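Local coordinates for high-potential iron-sulfur protein (Rhodoferax fermentans, PDB 1HLQ) that carries electrons through a high-potential [4Fe-4S] cluster, passing them in photosynthetic electron transport between the cytochrome bc1 complex and the membrane-bound tetraheme cytochrome c, at the iron/sulfur cluster site. Residues are numbered along the deposited sequence; one frame, centred on the assembly and turned at random.

The iron/sulfur cluster site. Residues 17, 38, 41, 43-44, 54, 56-57, 62, 67-68, 70-71. With SF4 (iron/sulfur cluster), chain B.
Cys41 SG is gripped twice: this thiolate sulfur binds FE2 of SF4 at 2.3 Å and also accepts a hydrogen bond from a backbone amide. The donor, Leu43 N, lies 3.4 Å from Cys41 SG, and the bond is nearly straight. The site is a worked example of a general principle of iron-sulfur proteins, that backbone N-H groups donate to the cysteine sulfurs. The same motif, an amide two residues further on turned back to a cysteine sulfur, recurs at Cys54, where Leu56 N donates to SG at 3.5 Å while SG holds FE3, and at Cys68, where Ala70 N donates to SG more obliquely (151°) while SG holds FE4. Cys38 SG, on the 3-10 helix 38-40, completes the set on FE1, so every iron is near tetrahedral, with three cluster sulfides and one cysteine. The four thiolates arrive by three torsions. Cys41 and Cys54 hold SG anti to the backbone N, Cys38 holds it anti to the carbonyl carbon (chi1 -58°), and Cys68 tucks SG between its own backbone N and carbonyl carbon (chi1 86°), a tighter setting.

Hydrophobic groups close over the sulfides. The branch tips of Leu43 and Leu56 both press on S1, each through CD1, with the methyl of Ala70 beside them. Phe57 reaches S2 through ring carbon CE1, 3.7 Å from S2, joined there by CD1 of Tyr17 and the methyl CG1 of Val62. Tyr44 touches S4 through CB at 3.7 Å, its ring directed away, whereas Trp71 lies against S3 with CB and with indole CD1, the latter at 3.8 Å from S3.

The whole cluster surface is buried by protein. Such an apolar shell probably disfavours extra negative charge on the cluster, while the amide hydrogen bonds would partly offset the charge on the thiolates. This is the redox centre of a HiPIP, a solvent-shielded cluster cage that probably helps keep the potential high and serves the protein as an electron carrier.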
ATOM      1  N   TYR A  17       8.697   1.120   8.082  1.00 13.12           N
ATOM      2  CA  TYR A  17       9.525   2.056   7.341  1.00 13.18           C
ATOM      3  C   TYR A  17      10.463   2.843   8.249  1.00 13.65           C
ATOM      4  O   TYR A  17      10.082   3.355   9.296  1.00 14.49           O
ATOM      5  CB  TYR A  17       8.638   3.069   6.590  1.00 13.42           C
ATOM      6  CG  TYR A  17       9.437   4.178   5.935  1.00 13.36           C
ATOM      7  CD1 TYR A  17      10.032   4.040   4.695  1.00 13.27           C
ATOM      8  CD2 TYR A  17       9.572   5.410   6.576  1.00 13.74           C
ATOM      9  CE1 TYR A  17      10.799   5.056   4.149  1.00 13.32           C
ATOM     10  CE2 TYR A  17      10.323   6.439   6.043  1.00 12.92           C
ATOM     11  CZ  TYR A  17      10.910   6.266   4.808  1.00 12.72           C
ATOM     12  OH  TYR A  17      11.658   7.275   4.237  1.00 13.69           O
ATOM     13  N   CYS A  38      15.703   1.963  -0.185  1.00 13.85           N
ATOM     14  CA  CYS A  38      14.808   2.431  -1.248  1.00 14.33           C
ATOM     15  C   CYS A  38      15.577   2.591  -2.548  1.00 15.19           C
ATOM     16  O   CYS A  38      15.075   2.242  -3.612  1.00 16.03           O
ATOM     17  CB  CYS A  38      14.130   3.732  -0.841  1.00 14.78           C
ATOM     18  SG  CYS A  38      13.171   3.627   0.686  1.00 13.42           S
ATOM     19  N   CYS A  41      15.537  -0.646  -4.326  1.00 16.95           N
ATOM     20  CA  CYS A  41      14.215  -1.250  -4.382  1.00 16.41           C
ATOM     21  C   CYS A  41      13.556  -1.075  -5.740  1.00 17.96           C
ATOM     22  O   CYS A  41      13.591   0.010  -6.324  1.00 18.90           O
ATOM     23  CB  CYS A  41      13.326  -0.611  -3.296  1.00 15.67           C
ATOM     24  SG  CYS A  41      11.649  -1.256  -3.213  1.00 14.53           S
ATOM     25  N   LEU A  43      10.495  -0.677  -6.365  1.00 18.20           N
ATOM     26  CA  LEU A  43       9.366   0.234  -6.275  1.00 17.49           C
ATOM     27  C   LEU A  43       9.767   1.696  -6.215  1.00 17.42           C
ATOM     28  O   LEU A  43       8.932   2.554  -6.555  1.00 19.23           O
ATOM     29  CB  LEU A  43       8.466  -0.143  -5.092  1.00 18.05           C
ATOM     30  CG  LEU A  43       7.912  -1.575  -5.135  1.00 18.44           C
ATOM     31  CD1 LEU A  43       7.031  -1.855  -3.932  1.00 18.26           C
ATOM     32  CD2 LEU A  43       7.162  -1.855  -6.426  1.00 19.28           C
ATOM     33  N   TYR A  44      10.994   2.004  -5.836  1.00 17.28           N
ATOM     34  CA  TYR A  44      11.434   3.394  -5.703  1.00 17.58           C
ATOM     35  C   TYR A  44      11.371   4.118  -7.043  1.00 19.01           C
ATOM     36  O   TYR A  44      11.859   3.597  -8.051  1.00 20.49           O
ATOM     37  CB  TYR A  44      12.827   3.464  -5.121  1.00 17.20           C
ATOM     38  CG  TYR A  44      13.393   4.838  -4.843  1.00 16.88           C
ATOM     39  CD1 TYR A  44      14.583   5.243  -5.423  1.00 17.43           C
ATOM     40  CD2 TYR A  44      12.758   5.714  -3.963  1.00 17.20           C
ATOM     41  CE1 TYR A  44      15.113   6.490  -5.144  1.00 17.79           C
ATOM     42  CE2 TYR A  44      13.289   6.954  -3.682  1.00 17.14           C
ATOM     43  CZ  TYR A  44      14.472   7.341  -4.275  1.00 17.12           C
ATOM     44  OH  TYR A  44      15.021   8.572  -4.013  1.00 18.60           O
ATOM     45  N   CYS A  54       7.425   6.699  -3.714  1.00 17.05           N
ATOM     46  CA  CYS A  54       7.201   5.259  -3.572  1.00 16.40           C
ATOM     47  C   CYS A  54       5.705   5.040  -3.708  1.00 17.74           C
ATOM     48  O   CYS A  54       4.911   5.726  -3.053  1.00 18.23           O
ATOM     49  CB  CYS A  54       7.712   4.757  -2.226  1.00 15.98           C
ATOM     50  SG  CYS A  54       7.160   3.063  -1.900  1.00 15.69           S
ATOM     51  N   LEU A  56       3.713   3.025  -2.331  1.00 17.95           N
ATOM     52  CA  LEU A  56       3.080   2.673  -1.094  1.00 17.62           C
ATOM     53  C   LEU A  56       2.829   3.882  -0.202  1.00 17.39           C
ATOM     54  O   LEU A  56       2.217   3.684   0.834  1.00 16.95           O
ATOM     55  CB  LEU A  56       3.916   1.635  -0.315  1.00 17.05           C
ATOM     56  CG  LEU A  56       4.198   0.374  -1.159  1.00 16.91           C
ATOM     57  CD1 LEU A  56       5.035  -0.620  -0.366  1.00 17.29           C
ATOM     58  CD2 LEU A  56       2.915  -0.273  -1.651  1.00 17.34           C
ATOM     59  N   PHE A  57       3.426   5.025  -0.563  1.00 17.69           N
ATOM     60  CA  PHE A  57       3.334   6.222   0.277  1.00 17.05           C
ATOM     61  C   PHE A  57       2.844   7.437  -0.497  1.00 18.52           C
ATOM     62  O   PHE A  57       3.572   8.306  -0.961  1.00 19.23           O
ATOM     63  CB  PHE A  57       4.724   6.496   0.905  1.00 16.50           C
ATOM     64  CG  PHE A  57       5.097   5.423   1.896  1.00 14.78           C
ATOM     65  CD1 PHE A  57       5.988   4.403   1.547  1.00 15.63           C
ATOM     66  CD2 PHE A  57       4.539   5.396   3.160  1.00 14.56           C
ATOM     67  CE1 PHE A  57       6.267   3.404   2.462  1.00 15.12           C
ATOM     68  CE2 PHE A  57       4.829   4.421   4.089  1.00 15.16           C
ATOM     69  CZ  PHE A  57       5.713   3.399   3.719  1.00 15.02           C
ATOM     70  N   VAL A  62       9.936   9.227   0.073  1.00 15.40           N
ATOM     71  CA  VAL A  62      10.752   8.435   0.988  1.00 15.10           C
ATOM     72  C   VAL A  62      12.216   8.830   0.810  1.00 14.95           C
ATOM     73  O   VAL A  62      12.572   9.415  -0.218  1.00 16.47           O
ATOM     74  CB  VAL A  62      10.585   6.921   0.758  1.00 14.95           C
ATOM     75  CG1 VAL A  62       9.154   6.495   1.100  1.00 15.41           C
ATOM     76  CG2 VAL A  62      10.953   6.499  -0.661  1.00 15.63           C
ATOM     77  N   TRP A  67      14.186   2.279   4.098  1.00 12.26           N
ATOM     78  CA  TRP A  67      13.795   0.889   3.927  1.00 12.57           C
ATOM     79  C   TRP A  67      12.408   0.662   4.513  1.00 12.71           C
ATOM     80  O   TRP A  67      11.997   1.312   5.460  1.00 13.05           O
ATOM     81  CB  TRP A  67      14.780   0.002   4.725  1.00 12.91           C
ATOM     82  CG  TRP A  67      14.534  -1.472   4.622  1.00 13.72           C
ATOM     83  CD1 TRP A  67      15.044  -2.318   3.685  1.00 13.63           C
ATOM     84  CD2 TRP A  67      13.731  -2.279   5.484  1.00 13.76           C
ATOM     85  NE1 TRP A  67      14.600  -3.608   3.887  1.00 13.68           N
ATOM     86  CE2 TRP A  67      13.790  -3.608   4.997  1.00 13.60           C
ATOM     87  CE3 TRP A  67      12.958  -2.025   6.623  1.00 13.96           C
ATOM     88  CZ2 TRP A  67      13.108  -4.660   5.602  1.00 14.72           C
ATOM     89  CZ3 TRP A  67      12.275  -3.071   7.219  1.00 14.75           C
ATOM     90  CH2 TRP A  67      12.365  -4.369   6.714  1.00 14.34           C
ATOM     91  N   CYS A  68      11.711  -0.305   3.927  1.00 12.75           N
ATOM     92  CA  CYS A  68      10.466  -0.784   4.515  1.00 12.49           C
ATOM     93  C   CYS A  68      10.365  -2.277   4.195  1.00 12.71           C
ATOM     94  O   CYS A  68      11.142  -2.816   3.407  1.00 13.14           O
ATOM     95  CB  CYS A  68       9.213  -0.027   4.132  1.00 13.17           C
ATOM     96  SG  CYS A  68       8.457  -0.619   2.601  1.00 12.63           S
ATOM     97  N   ALA A  70       8.400  -4.025   2.498  1.00 13.04           N
ATOM     98  CA  ALA A  70       8.086  -4.355   1.133  1.00 13.11           C
ATOM     99  C   ALA A  70       9.283  -4.271   0.201  1.00 12.92           C
ATOM    100  O   ALA A  70       9.116  -4.432  -1.016  1.00 14.59           O
ATOM    101  CB  ALA A  70       6.967  -3.449   0.608  1.00 14.21           C
ATOM    102  N   TRP A  71      10.484  -3.969   0.739  1.00 12.75           N
ATOM    103  CA  TRP A  71      11.651  -3.851  -0.121  1.00 13.07           C
ATOM    104  C   TRP A  71      11.678  -4.949  -1.173  1.00 13.01           C
ATOM    105  O   TRP A  71      11.634  -6.122  -0.787  1.00 13.85           O
ATOM    106  CB  TRP A  71      12.941  -3.849   0.702  1.00 12.96           C
ATOM    107  CG  TRP A  71      14.135  -3.698  -0.186  1.00 13.46           C
ATOM    108  CD1 TRP A  71      14.690  -2.528  -0.603  1.00 14.06           C
ATOM    109  CD2 TRP A  71      14.914  -4.752  -0.765  1.00 14.04           C
ATOM    110  NE1 TRP A  71      15.747  -2.766  -1.438  1.00 14.44           N
ATOM    111  CE2 TRP A  71      15.920  -4.133  -1.542  1.00 14.45           C
ATOM    112  CE3 TRP A  71      14.857  -6.150  -0.705  1.00 15.06           C
ATOM    113  CZ2 TRP A  71      16.863  -4.850  -2.264  1.00 15.01           C
ATOM    114  CZ3 TRP A  71      15.806  -6.851  -1.420  1.00 15.41           C
ATOM    115  CH2 TRP A  71      16.788  -6.207  -2.175  1.00 15.27           C
TER
HETATM  116 FE1  SF4 B  76      11.506   2.176   0.111  1.00 14.06          FE
HETATM  117 FE2  SF4 B  76      10.784   0.095  -1.525  1.00 14.50          FE
HETATM  118 FE3  SF4 B  76       9.037   2.086  -0.984  1.00 14.90          FE
HETATM  119 FE4  SF4 B  76       9.734   0.330   0.949  1.00 13.90          FE
HETATM  120  S1  SF4 B  76       8.626  -0.213  -1.000  1.00 14.38           S
HETATM  121  S2  SF4 B  76       9.614   2.645   1.214  1.00 13.26           S
HETATM  122  S3  SF4 B  76      11.946  -0.091   0.470  1.00 12.76           S
HETATM  123  S4  SF4 B  76      10.985   2.369  -2.130  1.00 14.54           S